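Long-range contacts in beta-phosphoglucomutase (Bacteroides vulgatus, PDB 3DV9), which probably interconverts beta-glucose 1-phosphate and glucose 6-phosphate as a magnesium-dependent phosphomutase of the haloacid dehalogenase (HAD) superfamily: residues K24-M30 with L125-T131; M155-V161 with M173-K177. All coordinates share one frame. Residue numbers count along the deposited sequence, not the author numbering.

Contact 1 of 2, residues K24-M30 with L125-T131. With MG (magnesium ion), chain B; PO4 (phosphate ion), chain C.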
loop_
_atom_site.group_PDB
_atom_site.type_symbol
_atom_site.label_atom_id
_atom_site.label_comp_id
_atom_site.label_asym_id
_atom_site.label_seq_id
_atom_site.Cartn_x
_atom_site.Cartn_y
_atom_site.Cartn_z
ATOM N N LYS A 24 9.560 -8.923 -12.880
ATOM C CA LYS A 24 10.064 -7.732 -13.557
ATOM C C LYS A 24 9.847 -6.464 -12.743
ATOM O O LYS A 24 10.520 -5.465 -12.960
ATOM C CB LYS A 24 9.406 -7.584 -14.932
ATOM C CG LYS A 24 9.578 -8.817 -15.794
ATOM C CD LYS A 24 9.178 -8.554 -17.225
ATOM C CE LYS A 24 9.226 -9.854 -18.051
ATOM N NZ LYS A 24 10.602 -10.283 -18.435
ATOM N N ALA A 25 8.864 -6.495 -11.858
ATOM C CA ALA A 25 8.441 -5.272 -11.180
ATOM C C ALA A 25 8.052 -5.556 -9.732
ATOM O O ALA A 25 7.541 -6.633 -9.406
ATOM C CB ALA A 25 7.197 -4.656 -11.938
ATOM N N VAL A 26 8.236 -4.552 -8.880
ATOM C CA VAL A 26 7.827 -4.647 -7.468
ATOM C C VAL A 26 7.061 -3.367 -7.154
ATOM O O VAL A 26 7.604 -2.258 -7.243
ATOM C CB VAL A 26 9.014 -4.870 -6.466
ATOM C CG1 VAL A 26 8.463 -5.147 -5.017
ATOM C CG2 VAL A 26 9.922 -6.035 -6.907
ATOM N N LEU A 27 5.777 -3.549 -6.832
ATOM C CA LEU A 27 4.817 -2.465 -6.648
ATOM C C LEU A 27 4.681 -2.198 -5.177
ATOM O O LEU A 27 4.125 -3.018 -4.444
ATOM C CB LEU A 27 3.431 -2.869 -7.212
ATOM C CG LEU A 27 3.273 -2.751 -8.724
ATOM C CD1 LEU A 27 4.517 -2.916 -9.543
ATOM C CD2 LEU A 27 2.065 -3.594 -9.243
ATOM N N PHE A 28 5.208 -1.059 -4.727
ATOM C CA PHE A 28 5.194 -0.710 -3.292
ATOM C C PHE A 28 4.081 0.224 -2.916
ATOM O O PHE A 28 3.951 1.350 -3.454
ATOM C CB PHE A 28 6.490 -0.015 -2.907
ATOM C CG PHE A 28 7.665 -0.916 -2.854
ATOM C CD1 PHE A 28 8.062 -1.454 -1.621
ATOM C CD2 PHE A 28 8.385 -1.225 -4.005
ATOM C CE1 PHE A 28 9.178 -2.309 -1.529
ATOM C CE2 PHE A 28 9.507 -2.096 -3.939
ATOM C CZ PHE A 28 9.909 -2.614 -2.702
ATOM N N ASP A 29 3.311 -0.184 -1.912
ATOM C CA ASP A 29 2.524 0.820 -1.246
ATOM C C ASP A 29 3.429 1.930 -0.627
ATOM O O ASP A 29 4.613 1.687 -0.323
ATOM C CB ASP A 29 1.697 0.142 -0.158
ATOM C CG ASP A 29 0.872 1.099 0.595
ATOM O OD1 ASP A 29 0.143 1.876 -0.067
ATOM O OD2 ASP A 29 0.981 1.104 1.833
HETATM N N MSE A 30 2.908 3.156 -0.455
HETATM C CA MSE A 30 3.739 4.195 0.176
HETATM C C MSE A 30 3.643 4.300 1.722
HETATM O O MSE A 30 4.602 4.075 2.452
HETATM C CB MSE A 30 3.481 5.572 -0.448
HETATM C CG MSE A 30 4.513 6.590 0.066
HETATM SE SE MSE A 30 4.255 8.313 -0.757
HETATM C CE MSE A 30 2.557 8.777 0.126
ATOM N N LEU A 125 15.177 -4.819 -11.868
ATOM C CA LEU A 125 13.727 -4.762 -11.655
ATOM C C LEU A 125 13.201 -3.325 -11.576
ATOM O O LEU A 125 13.938 -2.387 -11.246
ATOM C CB LEU A 125 13.332 -5.538 -10.385
ATOM C CG LEU A 125 13.771 -7.020 -10.321
ATOM C CD1 LEU A 125 13.575 -7.623 -8.941
ATOM C CD2 LEU A 125 13.016 -7.827 -11.346
ATOM N N THR A 126 11.904 -3.165 -11.863
ATOM C CA THR A 126 11.275 -1.853 -11.868
ATOM C C THR A 126 10.460 -1.597 -10.615
ATOM O O THR A 126 9.403 -2.204 -10.441
ATOM C CB THR A 126 10.345 -1.736 -13.081
ATOM O OG1 THR A 126 11.127 -1.928 -14.261
ATOM C CG2 THR A 126 9.603 -0.367 -13.073
ATOM N N PRO A 127 10.960 -0.725 -9.710
ATOM C CA PRO A 127 10.147 -0.422 -8.553
ATOM C C PRO A 127 9.045 0.572 -8.970
ATOM O O PRO A 127 9.280 1.434 -9.824
ATOM C CB PRO A 127 11.150 0.236 -7.583
ATOM C CG PRO A 127 12.520 0.055 -8.192
ATOM C CD PRO A 127 12.263 -0.030 -9.657
HETATM N N MSE A 128 7.857 0.430 -8.389
HETATM C CA MSE A 128 6.769 1.391 -8.634
HETATM C C MSE A 128 6.161 1.737 -7.288
HETATM O O MSE A 128 6.226 0.932 -6.348
HETATM C CB MSE A 128 5.685 0.808 -9.572
HETATM C CG MSE A 128 6.244 0.263 -10.908
HETATM SE SE MSE A 128 4.787 -0.261 -12.113
HETATM C CE MSE A 128 3.957 1.497 -12.314
ATOM N N VAL A 129 5.580 2.920 -7.210
ATOM C CA VAL A 129 4.814 3.336 -6.009
ATOM C C VAL A 129 3.346 3.361 -6.353
ATOM O O VAL A 129 2.973 3.882 -7.406
ATOM C CB VAL A 129 5.230 4.725 -5.495
ATOM C CG1 VAL A 129 4.425 5.066 -4.226
ATOM C CG2 VAL A 129 6.669 4.749 -5.204
ATOM N N VAL A 130 2.513 2.796 -5.465
ATOM C CA VAL A 130 1.048 2.766 -5.634
ATOM C C VAL A 130 0.351 3.236 -4.350
ATOM O O VAL A 130 0.339 2.519 -3.334
ATOM C CB VAL A 130 0.550 1.364 -5.970
ATOM C CG1 VAL A 130 -0.999 1.389 -6.154
ATOM C CG2 VAL A 130 1.288 0.795 -7.184
ATOM N N THR A 131 -0.245 4.420 -4.390
ATOM C CA THR A 131 -0.717 5.033 -3.136
ATOM C C THR A 131 -2.086 5.629 -3.297
ATOM O O THR A 131 -2.420 6.135 -4.370
ATOM C CB THR A 131 0.311 6.059 -2.577
ATOM O OG1 THR A 131 -0.179 6.604 -1.346
ATOM C CG2 THR A 131 0.555 7.185 -3.580
HETATM MG MG MG B . -0.218 1.579 3.559
HETATM P P PO4 C . -1.323 4.052 1.365
HETATM O O1 PO4 C . -0.051 4.406 0.621
HETATM O O2 PO4 C . -1.029 3.194 2.564
HETATM O O3 PO4 C . -2.300 3.320 0.440
HETATM O O4 PO4 C . -2.060 5.298 1.838
HETATM O O HOH W 1 11.847 -4.325 -15.094
HETATM O O HOH W 2 0.332 4.890 0.347
HETATM O O HOH W 3 -1.500 2.893 2.529
HETATM O O HOH W 4 -1.938 0.294 2.488
#

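Contact 2 of 2, residues M155-V161 with M173-K177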
loop_
_atom_site.group_PDB
_atom_site.type_symbol
_atom_site.label_atom_id
_atom_site.label_comp_id
_atom_site.label_asym_id
_atom_site.label_seq_id
_atom_site.Cartn_x
_atom_site.Cartn_y
_atom_site.Cartn_z
HETATM N N MSE A 155 4.297 5.538 -11.421
HETATM C CA MSE A 155 3.689 5.778 -10.123
HETATM C C MSE A 155 2.188 5.876 -10.265
HETATM O O MSE A 155 1.673 6.310 -11.291
HETATM C CB MSE A 155 4.208 7.068 -9.514
HETATM C CG MSE A 155 5.518 6.924 -8.783
HETATM SE SE MSE A 155 6.156 8.689 -8.370
HETATM C CE MSE A 155 4.528 9.445 -7.589
ATOM N N VAL A 156 1.484 5.467 -9.220
ATOM C CA VAL A 156 0.032 5.524 -9.224
ATOM C C VAL A 156 -0.360 6.191 -7.910
ATOM O O VAL A 156 0.020 5.731 -6.828
ATOM C CB VAL A 156 -0.621 4.116 -9.374
ATOM C CG1 VAL A 156 -2.140 4.191 -9.239
ATOM C CG2 VAL A 156 -0.250 3.450 -10.722
ATOM N N THR A 157 -1.088 7.298 -8.031
ATOM C CA THR A 157 -1.522 8.056 -6.868
ATOM C C THR A 157 -3.031 8.292 -6.918
ATOM O O THR A 157 -3.695 7.980 -7.927
ATOM C CB THR A 157 -0.786 9.423 -6.776
ATOM O OG1 THR A 157 -1.302 10.313 -7.778
ATOM C CG2 THR A 157 0.729 9.273 -6.951
ATOM N N ALA A 158 -3.550 8.897 -5.848
ATOM C CA ALA A 158 -4.969 9.179 -5.738
ATOM C C ALA A 158 -5.519 9.842 -7.002
ATOM O O ALA A 158 -6.654 9.568 -7.385
ATOM C CB ALA A 158 -5.257 10.016 -4.491
ATOM N N PHE A 159 -4.722 10.673 -7.674
ATOM C CA PHE A 159 -5.230 11.375 -8.862
ATOM C C PHE A 159 -5.047 10.625 -10.192
ATOM O O PHE A 159 -5.475 11.106 -11.245
ATOM C CB PHE A 159 -4.776 12.858 -8.923
ATOM C CG PHE A 159 -3.425 13.104 -9.580
ATOM C CD1 PHE A 159 -2.541 14.032 -9.020
ATOM C CD2 PHE A 159 -3.055 12.469 -10.773
ATOM C CE1 PHE A 159 -1.303 14.298 -9.616
ATOM C CE2 PHE A 159 -1.821 12.719 -11.374
ATOM C CZ PHE A 159 -0.940 13.635 -10.795
ATOM N N ASP A 160 -4.426 9.448 -10.136
ATOM C CA ASP A 160 -4.243 8.620 -11.321
ATOM C C ASP A 160 -5.492 7.780 -11.591
ATOM O O ASP A 160 -5.709 7.335 -12.721
ATOM C CB ASP A 160 -3.065 7.661 -11.128
ATOM C CG ASP A 160 -1.715 8.330 -11.279
ATOM O OD1 ASP A 160 -1.344 9.175 -10.432
ATOM O OD2 ASP A 160 -1.009 7.974 -12.238
ATOM N N VAL A 161 -6.295 7.551 -10.548
ATOM C CA VAL A 161 -7.385 6.562 -10.599
ATOM C C VAL A 161 -8.691 7.021 -9.928
ATOM O O VAL A 161 -8.676 7.824 -8.996
ATOM C CB VAL A 161 -6.968 5.159 -10.011
ATOM C CG1 VAL A 161 -5.803 4.539 -10.822
ATOM C CG2 VAL A 161 -6.663 5.240 -8.513
HETATM N N MSE A 173 -3.731 -0.393 -12.611
HETATM C CA MSE A 173 -3.208 0.800 -13.329
HETATM C C MSE A 173 -1.680 0.743 -13.310
HETATM O O MSE A 173 -1.016 1.093 -14.307
HETATM C CB MSE A 173 -3.705 2.097 -12.715
HETATM C CG MSE A 173 -3.124 3.387 -13.361
HETATM SE SE MSE A 173 -3.716 3.504 -15.225
HETATM C CE MSE A 173 -5.572 4.044 -14.804
ATOM N N ALA A 174 -1.134 0.301 -12.174
ATOM C CA ALA A 174 0.326 0.091 -12.076
ATOM C C ALA A 174 0.813 -0.904 -13.146
ATOM O O ALA A 174 1.779 -0.619 -13.825
ATOM C CB ALA A 174 0.762 -0.373 -10.685
ATOM N N LEU A 175 0.177 -2.065 -13.253
ATOM C CA LEU A 175 0.584 -3.056 -14.289
ATOM C C LEU A 175 0.482 -2.448 -15.703
ATOM O O LEU A 175 1.384 -2.616 -16.540
ATOM C CB LEU A 175 -0.210 -4.360 -14.192
ATOM C CG LEU A 175 -0.201 -5.157 -12.861
ATOM C CD1 LEU A 175 -1.173 -6.330 -13.011
ATOM C CD2 LEU A 175 1.228 -5.660 -12.661
ATOM N N LYS A 176 -0.599 -1.703 -15.942
ATOM C CA LYS A 176 -0.821 -1.084 -17.234
ATOM C C LYS A 176 0.268 -0.073 -17.565
ATOM O O LYS A 176 0.842 -0.112 -18.657
ATOM C CB LYS A 176 -2.180 -0.400 -17.264
ATOM C CG LYS A 176 -2.576 0.008 -18.692
ATOM C CD LYS A 176 -3.807 0.878 -18.710
ATOM C CE LYS A 176 -4.044 1.474 -20.087
ATOM N NZ LYS A 176 -4.303 0.378 -21.033
ATOM N N LYS A 177 0.565 0.808 -16.596
ATOM C CA LYS A 177 1.557 1.869 -16.786
ATOM C C LYS A 177 2.945 1.284 -17.059
ATOM O O LYS A 177 3.703 1.797 -17.918
ATOM C CB LYS A 177 1.584 2.835 -15.583
ATOM C CG LYS A 177 0.434 3.828 -15.551
ATOM C CD LYS A 177 0.602 4.799 -14.399
ATOM C CE LYS A 177 -0.063 6.138 -14.654
ATOM N NZ LYS A 177 0.833 7.244 -14.176
#

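Contact 1 of 2, residues K24-M30 with L125-T131
Five backbone hydrogen bonds zip strand 25-29 parallel to strand 126-130. Thr-126 N donates to Lys-24 O (2.9 Å), Val-26 N to Thr-126 O (3.1 Å), Met-128 N to Val-26 O (2.9 Å), Phe-28 N to Met-128 O (2.8 Å) and Val-130 N to Phe-28 O (2.9 Å). Pro-127 N, lacking a proton, does not face strand 25-29. Lys-24 O accepts from water 1, which reaches Thr-126 OG1. By backbone, Ala-25 bonds Glu-184 and Leu-186 and Leu-27 bonds Leu-186 and Ile-188, so 25-29 is an inner strand of the Rossmann-like HAD sheet. At its C-terminal end, Asp-29 matches the DxDx(T/V) motif's first aspartate, the nucleophile in HAD phosphotransferases. Its OD2 binds magnesium (2.1 Å), with Asp-31 O and the side chains of Glu-65 and Asn-190; OD1 pairs with Lys-165, which bonds Val-130 O. A phosphate, probably from crystallisation liquor, has O2 on the metal (2.1 Å) and P 3.0 Å from Asp-29 OD1, too close for non-bonded contact. On the Ala-25 face, Leu-27 CD1 packs on Met-128 SE (3.7 Å).

Contact 2 of 2, residues M155-V161 with M173-K177
Here the edge strand 155-156 of the parallel HAD sheet, and the turn after it, meet helix 169-178, which packs on the sheet face that carries Leu-27 and Val-130. Met-155 has its CA-to-CB bond pointing away and its side chain on Leu-139 and Leu-142, but its carbonyl takes part: Lys-177 NZ donates to Met-155 O at 3.1 Å. Val-156 points the other way, toward the helix, and its CG2 is the apolar centre of the contact, 3.9 Å from Met-173 CG, 4.0 Å from Ala-174 CB and 4.0 Å from Lys-177 CD. The chain then swings off through Thr-157, Ala-158 and Phe-159, out of reach, and returns at Asp-160, whose N bonds Thr-157 O at 2.8 Å. In the Asp-160 carboxylate, OD1 accepts from Thr-157 OG1 at 2.9 Å, within the turn, while OD2 faces the helix. Val-161 closes the segment with CG1 3.7 Å from Met-173 CB. The Lys-177 ammonium bridges strand and turn, its NZ forming a salt bridge with Asp-160 OD2 at 2.8 Å.

How the contacts relate
Contact 1 is buried in the middle of the sheet and contact 2 is partly buried at its edge, their centres about 11 Å apart. Segment 125-131 joins them: Val-129 O and Thr-131 N lie 2.8 Å from Val-156 N and Val-156 O respectively, probable hydrogen bonds that add strand 155-156 beside it. Helix 169-178, one partner in contact 2, also covers the Leu-27 and Val-130 face of contact 1, with Ala-174 CB 3.7 Å from Val-130 CG2. Their chemistry follows their place. Contact 1 is strand-to-strand, held by main-chain bonds and ending in the metal site; contact 2 is strand and turn against helix, smaller in buried area, relying mainly on side chains, with one main-chain carbonyl and a lysine-aspartate pair.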